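Local coordinates for bifunctional protein FolD (Thermus thermophilus, PDB 6V6Y) that probably oxidises 5,10-methylenetetrahydrofolate to the 5,10-methenyl form with NADP+ and then hydrolyses that product to 10-formyltetrahydrofolate, at residues 76-79 with 80-84; 136-139 with 140-144; 260-263 with 264-268. All coordinates share one frame; numbering follows the deposited sequence.

Contact 1: residues 76-79 with 80-84; sequences LERI and AALNA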
# COMPACT_ATOMS: atom_id res chain seq x y z
N LEU A 76 10.87 22.21 10.50
CA LEU A 76 9.61 21.78 11.11
C LEU A 76 8.82 22.97 11.63
O LEU A 76 7.58 22.98 11.55
CB LEU A 76 9.88 20.78 12.24
CG LEU A 76 10.46 19.43 11.83
CD1 LEU A 76 10.93 18.64 13.04
CD2 LEU A 76 9.43 18.65 11.03
N GLU A 77 9.50 23.97 12.20
CA GLU A 77 8.81 25.19 12.61
C GLU A 77 8.15 25.87 11.42
O GLU A 77 6.98 26.27 11.47
CB GLU A 77 9.79 26.13 13.31
CG GLU A 77 9.15 27.16 14.23
CD GLU A 77 10.16 28.18 14.76
OE1 GLU A 77 9.81 29.38 14.78
OE2 GLU A 77 11.29 27.77 15.13
N ARG A 78 8.89 26.01 10.31
CA ARG A 78 8.33 26.67 9.14
C ARG A 78 7.09 25.94 8.64
O ARG A 78 6.06 26.56 8.37
CB ARG A 78 9.36 26.79 8.03
CG ARG A 78 8.83 27.54 6.82
CD ARG A 78 8.14 28.86 7.23
NE ARG A 78 7.72 29.67 6.08
CZ ARG A 78 6.94 30.74 6.19
NH1 ARG A 78 6.51 31.12 7.38
NH2 ARG A 78 6.59 31.44 5.11
N ILE A 79 7.19 24.61 8.52
CA ILE A 79 6.04 23.80 8.08
C ILE A 79 4.85 23.99 9.01
O ILE A 79 3.71 24.11 8.56
CB ILE A 79 6.45 22.32 7.96
CG1 ILE A 79 7.43 22.13 6.81
CG2 ILE A 79 5.21 21.44 7.79
CD1 ILE A 79 8.24 20.88 6.91
N ALA A 80 5.09 24.00 10.33
CA ALA A 80 3.99 24.22 11.27
C ALA A 80 3.36 25.59 11.05
O ALA A 80 2.13 25.73 11.05
CB ALA A 80 4.48 24.08 12.71
N ALA A 81 4.20 26.61 10.83
CA ALA A 81 3.69 27.94 10.50
C ALA A 81 2.82 27.89 9.24
O ALA A 81 1.74 28.48 9.21
CB ALA A 81 4.85 28.91 10.31
N LEU A 82 3.28 27.16 8.21
CA LEU A 82 2.50 27.07 6.97
C LEU A 82 1.25 26.21 7.15
O LEU A 82 0.22 26.48 6.50
CB LEU A 82 3.37 26.52 5.84
CG LEU A 82 4.59 27.32 5.42
CD1 LEU A 82 5.38 26.59 4.33
CD2 LEU A 82 4.18 28.72 4.96
N ASN A 83 1.30 25.17 8.00
CA ASN A 83 0.10 24.39 8.30
C ASN A 83 -1.00 25.28 8.86
O ASN A 83 -2.18 25.14 8.50
CB ASN A 83 0.40 23.27 9.29
CG ASN A 83 1.08 22.07 8.66
OD1 ASN A 83 0.96 21.82 7.44
ND2 ASN A 83 1.80 21.32 9.48
N ALA A 84 -0.64 26.20 9.76
CA ALA A 84 -1.63 27.08 10.38
C ALA A 84 -2.00 28.27 9.50
O ALA A 84 -3.07 28.86 9.71
CB ALA A 84 -1.11 27.57 11.73
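Ala80 gives its backbone N-H to Leu76 O at 3.0 Å, the first of four i to i+4 bonds between the two segments that make 76-84 one regular alpha-helical run. Its methyl group rests between two carbonyl oxygens of the preceding turn, those of Leu76 and Glu77. Ala81 N follows with a bond of 2.9 Å to Glu77 O, almost straight at 167°. The CB of Ala81 comes 4.0 Å from Arg78 NH1, approaching the guanidinium obliquely. Leu82 makes the main side-chain contact, with Arg78 one turn earlier. While its N bonds to Arg78 O, its CD2 sits over one face of the Arg78 guanidinium, 3.6 Å from CZ and close to the centre of the group. The arginine reaches this place because CG stands anti to the backbone N (chi1 -177°) and the chain then bends at chi2 (48°), folding the guanidinium forward along the helix. Its NH2 forms a salt bridge with Glu64. Asn83 N makes the last of the bonds between 76-79 and 80-84, 2.7 Å to Ile79 O. The side chains of Asn83 and Ile79 run alongside one another and point the same way, ND2 lying 3.8 Å from Ile79 CG2. Both ends of the Asn83 amide are satisfied by main-chain atoms, OD1 by His111 N and ND2 by Ala109 O. Helix 72-84 sits in the catalytic domain with Leu82 against strands 31-37, 60-66 and 90-93, while Ile79 packs between strand 31-37 and helix 103-109.

Contact 2: residues 136-139 with 140-144; sequences PCTP and LGVVR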
# COMPACT_ATOMS: atom_id res chain seq x y z
N PRO A 136 0.23 10.48 -4.67
CA PRO A 136 1.46 10.99 -5.29
C PRO A 136 1.30 11.31 -6.78
O PRO A 136 0.49 10.70 -7.50
CB PRO A 136 2.47 9.86 -5.06
CG PRO A 136 1.93 9.16 -3.76
CD PRO A 136 0.45 9.16 -4.03
N CYS A 137 2.06 12.30 -7.24
CA CYS A 137 1.75 12.96 -8.51
C CYS A 137 2.19 12.14 -9.71
O CYS A 137 1.48 12.10 -10.72
CB CYS A 137 2.42 14.33 -8.58
SG CYS A 137 1.85 15.46 -7.34
N THR A 138 3.37 11.52 -9.66
CA THR A 138 3.77 10.71 -10.81
C THR A 138 2.84 9.53 -11.01
O THR A 138 2.37 9.33 -12.14
CB THR A 138 5.23 10.27 -10.68
OG1 THR A 138 6.05 11.43 -10.56
CG2 THR A 138 5.65 9.46 -11.90
N PRO A 139 2.50 8.74 -9.99
CA PRO A 139 1.53 7.66 -10.22
C PRO A 139 0.21 8.16 -10.77
O PRO A 139 -0.33 7.58 -11.73
CB PRO A 139 1.37 7.01 -8.83
CG PRO A 139 2.58 7.37 -8.07
CD PRO A 139 3.07 8.69 -8.62
N LEU A 140 -0.35 9.22 -10.18
CA LEU A 140 -1.57 9.81 -10.73
C LEU A 140 -1.38 10.15 -12.19
O LEU A 140 -2.27 9.91 -13.02
CB LEU A 140 -1.96 11.07 -9.95
CG LEU A 140 -2.61 10.86 -8.58
CD1 LEU A 140 -2.63 12.17 -7.77
CD2 LEU A 140 -4.03 10.27 -8.71
N GLY A 141 -0.21 10.68 -12.54
CA GLY A 141 0.03 11.09 -13.91
C GLY A 141 0.14 9.91 -14.84
O GLY A 141 -0.30 9.97 -16.00
N VAL A 142 0.71 8.81 -14.36
CA VAL A 142 0.82 7.61 -15.18
C VAL A 142 -0.56 7.01 -15.43
O VAL A 142 -0.91 6.70 -16.58
CB VAL A 142 1.77 6.61 -14.50
CG1 VAL A 142 1.64 5.24 -15.11
CG2 VAL A 142 3.21 7.17 -14.59
N VAL A 143 -1.37 6.87 -14.39
CA VAL A 143 -2.73 6.35 -14.57
C VAL A 143 -3.51 7.25 -15.53
O VAL A 143 -4.09 6.78 -16.52
CB VAL A 143 -3.44 6.20 -13.22
CG1 VAL A 143 -4.89 5.80 -13.43
CG2 VAL A 143 -2.74 5.15 -12.34
N ARG A 144 -3.51 8.56 -15.27
CA ARG A 144 -4.27 9.48 -16.12
C ARG A 144 -3.78 9.43 -17.56
O ARG A 144 -4.59 9.41 -18.50
CB ARG A 144 -4.18 10.91 -15.57
CG ARG A 144 -4.70 11.97 -16.54
CD ARG A 144 -6.12 12.38 -16.20
NE ARG A 144 -6.69 13.21 -17.25
CZ ARG A 144 -7.58 14.19 -17.05
NH1 ARG A 144 -7.99 14.46 -15.81
NH2 ARG A 144 -8.04 14.89 -18.08
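Pro136 and Leu140 meet in a buried local contact in the first turn of helix 137-148, with the centre of the contact about 5 Å from that of the chain. Pro136 occupies the N-cap position, and its carbonyl oxygen accepts the first helical bond, from Leu140 N at 3.2 Å. The same oxygen is also overlaid by the leucine side chain. With CG anti to its own carbonyl carbon (chi1 -76°), Leu140 turns back toward the cap and brings CG to 3.3 Å and CD1 to 3.5 Å from Pro136 O. Gly141 N bonds to Cys137 O with a more bent geometry, 144° at the hydrogen. Val142 N bonds to Thr138 O at 2.8 Å, and CG2 of that valine leans over the same oxygen while its nearest approach to the methyl group of Thr138, CG2 to CG2, is a loose 4.3 Å. Pro139 has no N-H to donate, which the first turn of a helix does not require, and its carbonyl takes a nearly straight bond (176°) from Val143 N. Pro139 and Leu140 both pack on Leu174 of helix 168-177. The hydroxyl of Thr138 is hydrogen-bonded to that of Thr261 and makes a weak hydrogen bond to O7N of the NADP nicotinamide amide. A helix start with proline at the N-cap position, presenting a threonine from its first turn to the cofactor, forms part of the NADP pocket of this dehydrogenase/cyclohydrolase.

Contact 3: residues 260-263 with 264-268; sequences MTVA and MLMGN. With NAP (NADP nicotinamide-adenine-dinucleotide phosphate), chain B.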
# COMPACT_ATOMS: atom_id res chain seq x y z
N MET A 260 3.13 15.00 -17.14
CA MET A 260 1.97 14.57 -16.36
C MET A 260 2.23 14.72 -14.86
O MET A 260 1.31 15.02 -14.11
CB MET A 260 1.60 13.13 -16.71
CG MET A 260 1.11 12.99 -18.12
SD MET A 260 -0.33 14.00 -18.45
CE MET A 260 -1.48 13.35 -17.27
N THR A 261 3.47 14.51 -14.42
CA THR A 261 3.78 14.73 -13.01
C THR A 261 3.49 16.17 -12.60
O THR A 261 2.96 16.42 -11.51
CB THR A 261 5.24 14.39 -12.71
OG1 THR A 261 5.51 13.02 -13.06
CG2 THR A 261 5.55 14.63 -11.20
N VAL A 262 3.85 17.14 -13.45
CA VAL A 262 3.59 18.54 -13.10
C VAL A 262 2.09 18.81 -13.08
O VAL A 262 1.57 19.43 -12.14
CB VAL A 262 4.32 19.48 -14.08
CG1 VAL A 262 4.05 20.94 -13.70
CG2 VAL A 262 5.83 19.20 -14.09
N ALA A 263 1.38 18.33 -14.10
CA ALA A 263 -0.05 18.59 -14.21
C ALA A 263 -0.82 18.08 -12.99
O ALA A 263 -1.73 18.76 -12.49
CB ALA A 263 -0.60 17.95 -15.49
N MET A 264 -0.48 16.89 -12.50
CA MET A 264 -1.24 16.34 -11.39
C MET A 264 -0.86 16.99 -10.07
O MET A 264 -1.66 16.97 -9.13
CB MET A 264 -1.06 14.82 -11.30
CG MET A 264 -1.30 14.10 -12.62
SD MET A 264 -2.94 14.36 -13.30
CE MET A 264 -3.96 13.77 -12.00
N LEU A 265 0.34 17.57 -9.97
CA LEU A 265 0.65 18.41 -8.81
C LEU A 265 -0.24 19.66 -8.80
O LEU A 265 -0.76 20.05 -7.75
CB LEU A 265 2.13 18.79 -8.81
CG LEU A 265 2.51 19.89 -7.82
CD1 LEU A 265 2.28 19.44 -6.37
CD2 LEU A 265 3.96 20.32 -8.05
N MET A 266 -0.44 20.28 -9.96
CA MET A 266 -1.37 21.41 -10.02
C MET A 266 -2.77 20.95 -9.65
O MET A 266 -3.50 21.65 -8.92
CB MET A 266 -1.35 22.06 -11.41
CG MET A 266 0.02 22.58 -11.80
SD MET A 266 0.57 23.63 -10.48
CE MET A 266 2.31 23.31 -10.50
N GLY A 267 -3.15 19.75 -10.11
CA GLY A 267 -4.46 19.22 -9.77
C GLY A 267 -4.59 18.87 -8.29
O GLY A 267 -5.65 19.03 -7.69
N ASN A 268 -3.50 18.40 -7.69
CA ASN A 268 -3.56 18.12 -6.25
C ASN A 268 -3.62 19.41 -5.45
O ASN A 268 -4.15 19.42 -4.32
CB ASN A 268 -2.34 17.30 -5.81
CG ASN A 268 -2.58 15.80 -5.82
OD1 ASN A 268 -3.66 15.31 -6.17
ND2 ASN A 268 -1.55 15.05 -5.43
PA NAP B . 14.34 4.80 -6.36
O1A NAP B . 15.47 5.76 -6.42
O2A NAP B . 13.85 4.63 -4.97
O5B NAP B . 14.79 3.39 -6.99
C5B NAP B . 14.04 2.85 -8.06
C4B NAP B . 13.82 1.35 -7.87
O4B NAP B . 14.20 0.65 -9.03
C3B NAP B . 14.61 0.77 -6.71
O3B NAP B . 13.76 0.60 -5.60
C2B NAP B . 15.16 -0.56 -7.22
O2B NAP B . 14.60 -1.67 -6.56
C1B NAP B . 14.79 -0.59 -8.70
N9A NAP B . 15.98 -0.86 -9.53
C8A NAP B . 17.08 -0.05 -9.65
N7A NAP B . 17.95 -0.65 -10.49
C5A NAP B . 17.42 -1.81 -10.92
C6A NAP B . 17.89 -2.79 -11.79
N6A NAP B . 19.08 -2.66 -12.37
N1A NAP B . 17.11 -3.90 -12.04
C2A NAP B . 15.88 -4.03 -11.44
N3A NAP B . 15.42 -3.05 -10.58
C4A NAP B . 16.18 -1.96 -10.32
O3 NAP B . 13.16 5.28 -7.34
PN NAP B . 12.66 6.74 -7.79
O1N NAP B . 12.85 7.67 -6.66
O2N NAP B . 11.33 6.60 -8.42
O5D NAP B . 13.73 7.10 -8.93
C5D NAP B . 13.80 6.32 -10.10
C4D NAP B . 13.94 7.20 -11.33
O4D NAP B . 12.70 7.81 -11.66
C3D NAP B . 14.94 8.32 -11.09
O3D NAP B . 15.94 8.29 -12.08
C2D NAP B . 14.15 9.60 -11.21
O2D NAP B . 14.86 10.55 -11.98
C1D NAP B . 12.89 9.18 -11.95
N1N NAP B . 11.73 9.99 -11.50
C2N NAP B . 11.06 10.74 -12.43
C3N NAP B . 9.97 11.51 -12.04
C7N NAP B . 9.17 12.24 -13.08
O7N NAP B . 8.14 13.11 -12.67
N7N NAP B . 9.46 12.04 -14.36
C4N NAP B . 9.57 11.52 -10.71
C5N NAP B . 10.26 10.76 -9.78
C6N NAP B . 11.35 9.99 -10.19
P2B NAP B . 15.02 -2.07 -5.05
O1X NAP B . 14.29 -1.17 -4.08
O2X NAP B . 14.62 -3.50 -4.81
O3X NAP B . 16.51 -1.90 -4.87
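Thr261 brings this helical turn into the NADP pocket, where its OG1 forms a hydrogen bond of 2.7 Å with the nicotinamide amide oxygen O7N. OG1 lies beside the backbone N, opposite the carbonyl carbon (chi1 -59°), and in this setting CG2 also touches O7N, at 3.3 Å. Behind it the helix is regular: Met264 N bonds to Met260 O at 3.0 Å, and Leu265 N to Thr261 O at 3.2 Å, the donor tilted 30° from the carbonyl plane. Met264 passes CG close to Met260 O, 3.1 Å away, and its bends at chi2 and chi3 then carry the end of the chain away, SD staying 4.3 Å from Met260 CE. A second apolar pair, one turn apart, meets at the same distance: Val262 CG1 lies 4.3 Å from Met266 CE. Met266 N bonds to Val262 O, and Gly267 N to Ala263 O. Around this stretch of helix 257-276, Met260 packs on Ala11 of helix 8-24 and on Arg144 and Leu145 of helix 137-148, whereas Met266 touches Ile19 of helix 8-24 and Arg53, Ala54 and Leu57 of helix 41-57.

Each contact lies within one helix, contact 2 at its N-terminal start. Contact 1, on helix 72-84 of the catalytic domain, lies toward the surface, its centre about 24 Å from that of the chain; contact 2 is buried and contact 3 partly buried. These two bring helices 137-148 and 257-276 of the NADP-binding domain together, with centres about 8 Å apart: Cys137 SG packs 3.5 Å from Leu265 CA, and Gly141 CA lies 3.5 Å from Met264 CG. The nearest atoms of contact 1 are about 16 Å from contact 2 and 13 Å from contact 3. Its chemistry mixes charge and apolar packing; the others rely on proline, leucine, valine and methionine side chains plus a threonine each at the cofactor.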